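Long-range contact in insecticidal crystal protein Cry7Cal (Bacillus thuringiensis, PDB 5ZI1), which is probably a pore-forming delta-endotoxin that binds receptors in the insect gut, represented here by its three-domain toxin portion: residues D173-T187 and L229-Y241. Numbering follows the deposited sequence.
Sequences DLFYNEQKGYVEEYT and LLPLFPIYDARTY
Arg239 NH2 forms a salt bridge with Asp173 OD1 at 2.9 Å. This contact belongs to the helical N-terminal domain of the three-domain Cry fold. Helix 169-202 packs here on the turn and loop that follow helix 208-227 and lead toward the beta domains. Arg239 NH2 comes to Asp173 OD1 on its anti side, somewhat out of the carboxylate plane; the carboxylate and guanidinium planes are 75° apart. Gln169 NE2 is also hydrogen-bonded to Asp173 OD1, and Glu159 takes Arg239 NE in a second salt bridge. The guanidinium lies flat over one face of the Tyr176 ring, a cation-pi stack with planes 13° apart and centres 4.0 Å apart. Tyr176 CG is anti to the backbone N (chi1 -177°), which sends the ring out under the arginine. Asp237 OD1 sits at the ring edge, in its plane. Tyr176 OH lies 2.9 Å from Asp237 OD2, and its one proton may go weakly to either oxygen. Asp237 is also tied within its own loop: OD1 accepts from Thr240 N in an Asx motif, and OD2 accepts from Thr240 OG1.

Deeper in, Gln179 NE2 donates to Tyr236 O at 3.1 Å, from above the carbonyl plane, and also to Leu152 O. Water 1 links Gln179 OE1 to Ala238 N. Apolar packing follows: Val183 CG1 touches Phe233 CB at 4.0 Å, and Tyr186 CB approaches Phe233 CE2. At the far end, water 3 donates to both Thr187 OG1 and Leu230 O, each at 2.7 Å.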
ATOM      1  N   ASP A 173      31.692  -2.533  -2.460  1.00 50.65           N
ATOM      2  CA  ASP A 173      31.049  -2.721  -3.760  1.00 49.61           C
ATOM      3  C   ASP A 173      30.401  -4.091  -3.877  1.00 50.05           C
ATOM      4  O   ASP A 173      29.390  -4.235  -4.576  1.00 51.22           O
ATOM      5  CB  ASP A 173      32.053  -2.539  -4.898  1.00 54.74           C
ATOM      6  CG  ASP A 173      32.441  -1.080  -5.123  1.00 57.24           C
ATOM      7  OD1 ASP A 173      31.856  -0.172  -4.488  1.00 55.65           O
ATOM      8  OD2 ASP A 173      33.320  -0.838  -5.975  1.00 60.60           O
ATOM      9  N   LEU A 174      30.979  -5.110  -3.240  1.00 50.09           N
ATOM     10  CA  LEU A 174      30.368  -6.434  -3.274  1.00 48.85           C
ATOM     11  C   LEU A 174      29.020  -6.422  -2.564  1.00 47.05           C
ATOM     12  O   LEU A 174      28.012  -6.899  -3.102  1.00 45.35           O
ATOM     13  CB  LEU A 174      31.300  -7.453  -2.630  1.00 51.26           C
ATOM     14  CG  LEU A 174      30.809  -8.908  -2.658  1.00 55.29           C
ATOM     15  CD1 LEU A 174      30.868  -9.482  -4.074  1.00 50.95           C
ATOM     16  CD2 LEU A 174      31.619  -9.766  -1.689  1.00 55.20           C
ATOM     17  N   PHE A 175      28.983  -5.852  -1.357  1.00 47.43           N
ATOM     18  CA  PHE A 175      27.738  -5.787  -0.586  1.00 49.17           C
ATOM     19  C   PHE A 175      26.664  -4.998  -1.324  1.00 46.08           C
ATOM     20  O   PHE A 175      25.499  -5.416  -1.374  1.00 44.65           O
ATOM     21  CB  PHE A 175      28.024  -5.185   0.782  1.00 45.67           C
ATOM     22  CG  PHE A 175      28.694  -6.146   1.726  1.00 47.88           C
ATOM     23  CD1 PHE A 175      28.134  -7.386   1.985  1.00 49.74           C
ATOM     24  CD2 PHE A 175      29.881  -5.816   2.339  1.00 46.76           C
ATOM     25  CE1 PHE A 175      28.741  -8.269   2.852  1.00 51.90           C
ATOM     26  CE2 PHE A 175      30.503  -6.698   3.208  1.00 45.94           C
ATOM     27  CZ  PHE A 175      29.934  -7.928   3.463  1.00 46.96           C
ATOM     28  N   TYR A 176      27.048  -3.874  -1.935  1.00 46.52           N
ATOM     29  CA  TYR A 176      26.138  -3.126  -2.793  1.00 44.00           C
ATOM     30  C   TYR A 176      25.530  -4.019  -3.865  1.00 45.01           C
ATOM     31  O   TYR A 176      24.303  -4.075  -4.016  1.00 49.03           O
ATOM     32  CB  TYR A 176      26.868  -1.936  -3.436  1.00 49.24           C
ATOM     33  CG  TYR A 176      25.949  -1.080  -4.272  1.00 51.85           C
ATOM     34  CD1 TYR A 176      25.044  -0.211  -3.663  1.00 54.83           C
ATOM     35  CD2 TYR A 176      25.948  -1.162  -5.663  1.00 49.97           C
ATOM     36  CE1 TYR A 176      24.171   0.566  -4.413  1.00 53.49           C
ATOM     37  CE2 TYR A 176      25.085  -0.384  -6.432  1.00 52.84           C
ATOM     38  CZ  TYR A 176      24.195   0.487  -5.795  1.00 61.14           C
ATOM     39  OH  TYR A 176      23.322   1.280  -6.525  1.00 56.09           O
ATOM     40  N   ASN A 177      26.372  -4.751  -4.603  1.00 44.20           N
ATOM     41  CA  ASN A 177      25.856  -5.577  -5.693  1.00 43.65           C
ATOM     42  C   ASN A 177      25.039  -6.749  -5.171  1.00 40.85           C
ATOM     43  O   ASN A 177      24.052  -7.142  -5.795  1.00 40.38           O
ATOM     44  CB  ASN A 177      26.997  -6.085  -6.574  1.00 48.72           C
ATOM     45  CG  ASN A 177      27.708  -4.960  -7.301  1.00 53.65           C
ATOM     46  OD1 ASN A 177      27.097  -3.956  -7.670  1.00 55.95           O
ATOM     47  ND2 ASN A 177      29.000  -5.132  -7.524  1.00 56.30           N
ATOM     48  N   GLU A 178      25.457  -7.352  -4.061  1.00 39.38           N
ATOM     49  CA  GLU A 178      24.618  -8.365  -3.441  1.00 45.83           C
ATOM     50  C   GLU A 178      23.245  -7.791  -3.096  1.00 46.59           C
ATOM     51  O   GLU A 178      22.216  -8.409  -3.389  1.00 46.57           O
ATOM     52  CB  GLU A 178      25.297  -8.921  -2.197  1.00 46.80           C
ATOM     53  CG  GLU A 178      26.493  -9.784  -2.499  1.00 55.83           C
ATOM     54  CD  GLU A 178      27.133 -10.298  -1.232  1.00 64.96           C
ATOM     55  OE1 GLU A 178      28.194 -10.969  -1.334  1.00 61.35           O
ATOM     56  OE2 GLU A 178      26.557 -10.024  -0.141  1.00 64.72           O
ATOM     57  N   GLN A 179      23.213  -6.586  -2.511  1.00 43.85           N
ATOM     58  CA  GLN A 179      21.936  -5.971  -2.137  1.00 44.07           C
ATOM     59  C   GLN A 179      21.044  -5.786  -3.355  1.00 43.19           C
ATOM     60  O   GLN A 179      19.854  -6.121  -3.332  1.00 46.91           O
ATOM     61  CB  GLN A 179      22.171  -4.626  -1.440  1.00 44.05           C
ATOM     62  CG  GLN A 179      20.888  -4.021  -0.830  1.00 47.57           C
ATOM     63  CD  GLN A 179      21.025  -2.553  -0.442  1.00 49.46           C
ATOM     64  OE1 GLN A 179      21.566  -1.740  -1.199  1.00 47.05           O
ATOM     65  NE2 GLN A 179      20.516  -2.203   0.748  1.00 55.20           N
ATOM     66  N   LYS A 180      21.619  -5.271  -4.438  1.00 45.29           N
ATOM     67  CA  LYS A 180      20.880  -5.083  -5.681  1.00 46.74           C
ATOM     68  C   LYS A 180      20.248  -6.381  -6.156  1.00 50.82           C
ATOM     69  O   LYS A 180      19.079  -6.398  -6.550  1.00 53.91           O
ATOM     70  CB  LYS A 180      21.804  -4.513  -6.755  1.00 47.86           C
ATOM     71  CG  LYS A 180      21.091  -4.195  -8.047  1.00 54.53           C
ATOM     72  CD  LYS A 180      22.016  -3.493  -9.060  1.00 62.97           C
ATOM     73  CE  LYS A 180      22.338  -2.056  -8.640  1.00 67.33           C
ATOM     74  NZ  LYS A 180      21.312  -1.052  -9.109  1.00 67.90           N
ATOM     75  N   GLY A 181      21.011  -7.482  -6.143  1.00 49.66           N
ATOM     76  CA  GLY A 181      20.429  -8.768  -6.496  1.00 46.13           C
ATOM     77  C   GLY A 181      19.326  -9.207  -5.539  1.00 46.08           C
ATOM     78  O   GLY A 181      18.297  -9.744  -5.962  1.00 43.49           O
ATOM     79  N   TYR A 182      19.544  -9.032  -4.233  1.00 43.54           N
ATOM     80  CA  TYR A 182      18.526  -9.443  -3.263  1.00 49.44           C
ATOM     81  C   TYR A 182      17.248  -8.619  -3.392  1.00 46.53           C
ATOM     82  O   TYR A 182      16.149  -9.139  -3.164  1.00 46.32           O
ATOM     83  CB  TYR A 182      19.051  -9.334  -1.837  1.00 48.18           C
ATOM     84  CG  TYR A 182      20.027 -10.407  -1.438  1.00 46.26           C
ATOM     85  CD1 TYR A 182      19.684 -11.753  -1.506  1.00 50.93           C
ATOM     86  CD2 TYR A 182      21.284 -10.071  -0.953  1.00 46.23           C
ATOM     87  CE1 TYR A 182      20.583 -12.736  -1.125  1.00 47.47           C
ATOM     88  CE2 TYR A 182      22.181 -11.042  -0.567  1.00 48.11           C
ATOM     89  CZ  TYR A 182      21.828 -12.369  -0.664  1.00 46.06           C
ATOM     90  OH  TYR A 182      22.736 -13.317  -0.272  1.00 50.93           O
ATOM     91  N   VAL A 183      17.362  -7.341  -3.760  1.00 45.24           N
ATOM     92  CA  VAL A 183      16.155  -6.557  -3.998  1.00 52.75           C
ATOM     93  C   VAL A 183      15.286  -7.251  -5.042  1.00 54.05           C
ATOM     94  O   VAL A 183      14.079  -7.457  -4.845  1.00 48.89           O
ATOM     95  CB  VAL A 183      16.517  -5.118  -4.404  1.00 50.13           C
ATOM     96  CG1 VAL A 183      15.297  -4.382  -4.905  1.00 44.52           C
ATOM     97  CG2 VAL A 183      17.118  -4.384  -3.220  1.00 46.43           C
ATOM     98  N   GLU A 184      15.905  -7.677  -6.143  1.00 47.74           N
ATOM     99  CA  GLU A 184      15.143  -8.303  -7.218  1.00 51.24           C
ATOM    100  C   GLU A 184      14.666  -9.699  -6.820  1.00 54.33           C
ATOM    101  O   GLU A 184      13.565 -10.118  -7.194  1.00 52.17           O
ATOM    102  CB  GLU A 184      15.996  -8.360  -8.487  1.00 50.94           C
ATOM    103  CG  GLU A 184      15.254  -8.833  -9.731  1.00 59.89           C
ATOM    104  CD  GLU A 184      16.192  -9.144 -10.898  1.00 77.98           C
ATOM    105  OE1 GLU A 184      17.146  -8.364 -11.146  1.00 79.20           O
ATOM    106  OE2 GLU A 184      15.981 -10.181 -11.565  1.00 81.95           O
ATOM    107  N   GLU A 185      15.492 -10.447  -6.089  1.00 49.22           N
ATOM    108  CA  GLU A 185      15.084 -11.776  -5.667  1.00 51.38           C
ATOM    109  C   GLU A 185      13.899 -11.705  -4.711  1.00 50.69           C
ATOM    110  O   GLU A 185      12.884 -12.388  -4.905  1.00 47.43           O
ATOM    111  CB  GLU A 185      16.255 -12.492  -5.007  1.00 53.95           C
ATOM    112  CG  GLU A 185      15.959 -13.951  -4.635  1.00 54.87           C
ATOM    113  CD  GLU A 185      17.157 -14.614  -3.967  1.00 63.13           C
ATOM    114  OE1 GLU A 185      16.961 -15.289  -2.928  1.00 59.41           O
ATOM    115  OE2 GLU A 185      18.299 -14.435  -4.477  1.00 66.64           O
ATOM    116  N   TYR A 186      14.022 -10.885  -3.664  1.00 48.24           N
ATOM    117  CA  TYR A 186      13.000 -10.831  -2.623  1.00 46.51           C
ATOM    118  C   TYR A 186      11.695 -10.265  -3.166  1.00 47.00           C
ATOM    119  O   TYR A 186      10.615 -10.778  -2.857  1.00 43.38           O
ATOM    120  CB  TYR A 186      13.504 -10.005  -1.443  1.00 45.06           C
ATOM    121  CG  TYR A 186      14.716 -10.587  -0.734  1.00 46.91           C
ATOM    122  CD1 TYR A 186      15.084 -11.924  -0.893  1.00 49.40           C
ATOM    123  CD2 TYR A 186      15.472  -9.802   0.121  1.00 48.78           C
ATOM    124  CE1 TYR A 186      16.193 -12.455  -0.225  1.00 45.86           C
ATOM    125  CE2 TYR A 186      16.569 -10.310   0.784  1.00 48.75           C
ATOM    126  CZ  TYR A 186      16.928 -11.639   0.610  1.00 50.29           C
ATOM    127  OH  TYR A 186      18.021 -12.123   1.294  1.00 50.71           O
ATOM    128  N   THR A 187      11.785  -9.233  -4.009  1.00 47.82           N
ATOM    129  CA  THR A 187      10.604  -8.675  -4.661  1.00 44.56           C
ATOM    130  C   THR A 187       9.922  -9.711  -5.541  1.00 46.57           C
ATOM    131  O   THR A 187       8.701  -9.868  -5.493  1.00 44.99           O
ATOM    132  CB  THR A 187      11.002  -7.450  -5.488  1.00 50.15           C
ATOM    133  OG1 THR A 187      11.640  -6.482  -4.642  1.00 49.10           O
ATOM    134  CG2 THR A 187       9.796  -6.827  -6.169  1.00 44.78           C
ATOM    135  N   LEU A 229       5.790  -3.443   1.956  1.00 44.75           N
ATOM    136  CA  LEU A 229       7.237  -3.476   2.157  1.00 47.45           C
ATOM    137  C   LEU A 229       8.003  -3.232   0.862  1.00 44.76           C
ATOM    138  O   LEU A 229       9.089  -2.652   0.903  1.00 46.16           O
ATOM    139  CB  LEU A 229       7.670  -4.826   2.723  1.00 42.26           C
ATOM    140  CG  LEU A 229       7.407  -5.174   4.184  1.00 50.41           C
ATOM    141  CD1 LEU A 229       7.936  -6.597   4.422  1.00 48.33           C
ATOM    142  CD2 LEU A 229       8.055  -4.171   5.134  1.00 39.60           C
ATOM    143  N   LEU A 230       7.468  -3.672  -0.286  1.00 44.31           N
ATOM    144  CA  LEU A 230       8.251  -3.782  -1.522  1.00 46.52           C
ATOM    145  C   LEU A 230       8.685  -2.443  -2.114  1.00 47.42           C
ATOM    146  O   LEU A 230       9.773  -2.372  -2.698  1.00 46.08           O
ATOM    147  CB  LEU A 230       7.485  -4.586  -2.579  1.00 42.31           C
ATOM    148  CG  LEU A 230       7.110  -6.007  -2.137  1.00 43.81           C
ATOM    149  CD1 LEU A 230       6.371  -6.763  -3.222  1.00 45.15           C
ATOM    150  CD2 LEU A 230       8.334  -6.788  -1.690  1.00 41.17           C
ATOM    151  N   PRO A 231       7.909  -1.358  -1.995  1.00 49.57           N
ATOM    152  CA  PRO A 231       8.423  -0.061  -2.481  1.00 43.66           C
ATOM    153  C   PRO A 231       9.654   0.417  -1.730  1.00 47.48           C
ATOM    154  O   PRO A 231      10.435   1.198  -2.276  1.00 47.34           O
ATOM    155  CB  PRO A 231       7.241   0.894  -2.280  1.00 44.37           C
ATOM    156  CG  PRO A 231       6.040   0.010  -2.189  1.00 50.67           C
ATOM    157  CD  PRO A 231       6.495  -1.264  -1.579  1.00 48.11           C
ATOM    158  N   LEU A 232       9.856  -0.020  -0.492  1.00 48.88           N
ATOM    159  CA  LEU A 232      11.022   0.423   0.255  1.00 43.32           C
ATOM    160  C   LEU A 232      12.299  -0.245  -0.216  1.00 47.57           C
ATOM    161  O   LEU A 232      13.376   0.353  -0.090  1.00 48.08           O
ATOM    162  CB  LEU A 232      10.820   0.149   1.740  1.00 47.90           C
ATOM    163  CG  LEU A 232       9.692   0.989   2.338  1.00 50.42           C
ATOM    164  CD1 LEU A 232       9.229   0.427   3.670  1.00 45.52           C
ATOM    165  CD2 LEU A 232      10.178   2.402   2.498  1.00 52.26           C
ATOM    166  N   PHE A 233      12.207  -1.474  -0.731  1.00 43.35           N
ATOM    167  CA  PHE A 233      13.399  -2.248  -1.073  1.00 45.01           C
ATOM    168  C   PHE A 233      14.402  -1.479  -1.931  1.00 44.29           C
ATOM    169  O   PHE A 233      15.573  -1.394  -1.530  1.00 42.74           O
ATOM    170  CB  PHE A 233      12.984  -3.571  -1.740  1.00 45.86           C
ATOM    171  CG  PHE A 233      12.368  -4.581  -0.777  1.00 48.15           C
ATOM    172  CD1 PHE A 233      12.118  -4.246   0.542  1.00 41.95           C
ATOM    173  CD2 PHE A 233      12.057  -5.862  -1.202  1.00 42.59           C
ATOM    174  CE1 PHE A 233      11.559  -5.162   1.408  1.00 49.69           C
ATOM    175  CE2 PHE A 233      11.520  -6.786  -0.344  1.00 41.41           C
ATOM    176  CZ  PHE A 233      11.256  -6.439   0.964  1.00 48.46           C
ATOM    177  N   PRO A 234      14.031  -0.872  -3.061  1.00 41.37           N
ATOM    178  CA  PRO A 234      15.021  -0.069  -3.799  1.00 48.23           C
ATOM    179  C   PRO A 234      15.499   1.167  -3.043  1.00 51.10           C
ATOM    180  O   PRO A 234      16.605   1.640  -3.315  1.00 45.79           O
ATOM    181  CB  PRO A 234      14.273   0.329  -5.083  1.00 47.60           C
ATOM    182  CG  PRO A 234      13.012  -0.485  -5.095  1.00 46.89           C
ATOM    183  CD  PRO A 234      12.696  -0.752  -3.671  1.00 45.41           C
ATOM    184  N   ILE A 235      14.711   1.719  -2.111  1.00 47.46           N
ATOM    185  CA  ILE A 235      15.185   2.889  -1.377  1.00 45.37           C
ATOM    186  C   ILE A 235      16.325   2.538  -0.418  1.00 50.24           C
ATOM    187  O   ILE A 235      17.095   3.422  -0.028  1.00 49.77           O
ATOM    188  CB  ILE A 235      13.990   3.563  -0.672  1.00 51.57           C
ATOM    189  CG1 ILE A 235      13.085   4.175  -1.736  1.00 48.32           C
ATOM    190  CG2 ILE A 235      14.433   4.650   0.300  1.00 47.93           C
ATOM    191  CD1 ILE A 235      11.732   4.410  -1.278  1.00 53.92           C
ATOM    192  N   TYR A 236      16.507   1.256  -0.071  1.00 47.88           N
ATOM    193  CA  TYR A 236      17.660   0.920   0.754  1.00 44.86           C
ATOM    194  C   TYR A 236      18.969   1.018  -0.028  1.00 48.68           C
ATOM    195  O   TYR A 236      20.041   0.808   0.559  1.00 42.00           O
ATOM    196  CB  TYR A 236      17.524  -0.487   1.336  1.00 44.93           C
ATOM    197  CG  TYR A 236      16.368  -0.703   2.291  1.00 51.74           C
ATOM    198  CD1 TYR A 236      16.007   0.259   3.223  1.00 51.24           C
ATOM    199  CD2 TYR A 236      15.636  -1.879   2.254  1.00 46.96           C
ATOM    200  CE1 TYR A 236      14.956   0.045   4.087  1.00 56.31           C
ATOM    201  CE2 TYR A 236      14.578  -2.095   3.105  1.00 47.96           C
ATOM    202  CZ  TYR A 236      14.241  -1.132   4.019  1.00 52.14           C
ATOM    203  OH  TYR A 236      13.188  -1.348   4.872  1.00 55.50           O
ATOM    204  N   ASP A 237      18.885   1.305  -1.328  1.00 44.16           N
ATOM    205  CA  ASP A 237      20.040   1.586  -2.181  1.00 50.94           C
ATOM    206  C   ASP A 237      20.574   2.962  -1.809  1.00 46.06           C
ATOM    207  O   ASP A 237      20.064   3.987  -2.266  1.00 45.20           O
ATOM    208  CB  ASP A 237      19.617   1.512  -3.645  1.00 50.88           C
ATOM    209  CG  ASP A 237      20.747   1.800  -4.620  1.00 52.12           C
ATOM    210  OD1 ASP A 237      21.790   2.357  -4.210  1.00 52.99           O
ATOM    211  OD2 ASP A 237      20.562   1.500  -5.824  1.00 51.85           O
ATOM    212  N   ALA A 238      21.605   2.989  -0.963  1.00 45.80           N
ATOM    213  CA  ALA A 238      22.095   4.254  -0.425  1.00 50.00           C
ATOM    214  C   ALA A 238      22.834   5.105  -1.451  1.00 51.79           C
ATOM    215  O   ALA A 238      23.093   6.281  -1.174  1.00 50.97           O
ATOM    216  CB  ALA A 238      23.014   3.997   0.769  1.00 51.30           C
ATOM    217  N   ARG A 239      23.187   4.553  -2.610  1.00 48.96           N
ATOM    218  CA  ARG A 239      23.762   5.386  -3.661  1.00 54.70           C
ATOM    219  C   ARG A 239      22.684   6.104  -4.455  1.00 51.29           C
ATOM    220  O   ARG A 239      22.852   7.273  -4.815  1.00 51.70           O
ATOM    221  CB  ARG A 239      24.620   4.545  -4.600  1.00 48.27           C
ATOM    222  CG  ARG A 239      25.961   4.213  -4.026  1.00 53.20           C
ATOM    223  CD  ARG A 239      26.744   3.271  -4.923  1.00 51.67           C
ATOM    224  NE  ARG A 239      27.725   2.596  -4.094  1.00 54.22           N
ATOM    225  CZ  ARG A 239      28.520   1.612  -4.493  1.00 53.68           C
ATOM    226  NH1 ARG A 239      28.473   1.171  -5.742  1.00 45.91           N
ATOM    227  NH2 ARG A 239      29.360   1.072  -3.619  1.00 50.72           N
ATOM    228  N   THR A 240      21.586   5.404  -4.759  1.00 50.29           N
ATOM    229  CA  THR A 240      20.477   6.016  -5.474  1.00 45.80           C
ATOM    230  C   THR A 240      19.673   6.929  -4.558  1.00 48.08           C
ATOM    231  O   THR A 240      19.074   7.904  -5.027  1.00 46.59           O
ATOM    232  CB  THR A 240      19.577   4.934  -6.071  1.00 46.18           C
ATOM    233  OG1 THR A 240      20.377   3.953  -6.737  1.00 53.08           O
ATOM    234  CG2 THR A 240      18.600   5.515  -7.061  1.00 46.44           C
ATOM    235  N   TYR A 241      19.687   6.659  -3.258  1.00 47.44           N
ATOM    236  CA  TYR A 241      18.965   7.459  -2.268  1.00 46.69           C
ATOM    237  C   TYR A 241      19.928   7.813  -1.141  1.00 50.02           C
ATOM    238  O   TYR A 241      19.873   7.229  -0.046  1.00 48.89           O
ATOM    239  CB  TYR A 241      17.724   6.719  -1.766  1.00 45.46           C
ATOM    240  CG  TYR A 241      16.736   6.412  -2.881  1.00 47.87           C
ATOM    241  CD1 TYR A 241      16.774   5.194  -3.563  1.00 45.94           C
ATOM    242  CD2 TYR A 241      15.779   7.343  -3.266  1.00 43.64           C
ATOM    243  CE1 TYR A 241      15.873   4.917  -4.596  1.00 42.95           C
ATOM    244  CE2 TYR A 241      14.877   7.075  -4.296  1.00 42.61           C
ATOM    245  CZ  TYR A 241      14.925   5.865  -4.955  1.00 43.87           C
ATOM    246  OH  TYR A 241      14.029   5.612  -5.983  1.00 44.15           O
TER
HETATM  247  O   HOH W   1      22.892   0.594  -0.326  1.00 48.11           O
HETATM  248  O   HOH W   2      21.274  -0.841  -5.997  1.00 58.85           O
HETATM  249  O   HOH W   3      10.804  -3.904  -4.602  1.00 47.38           O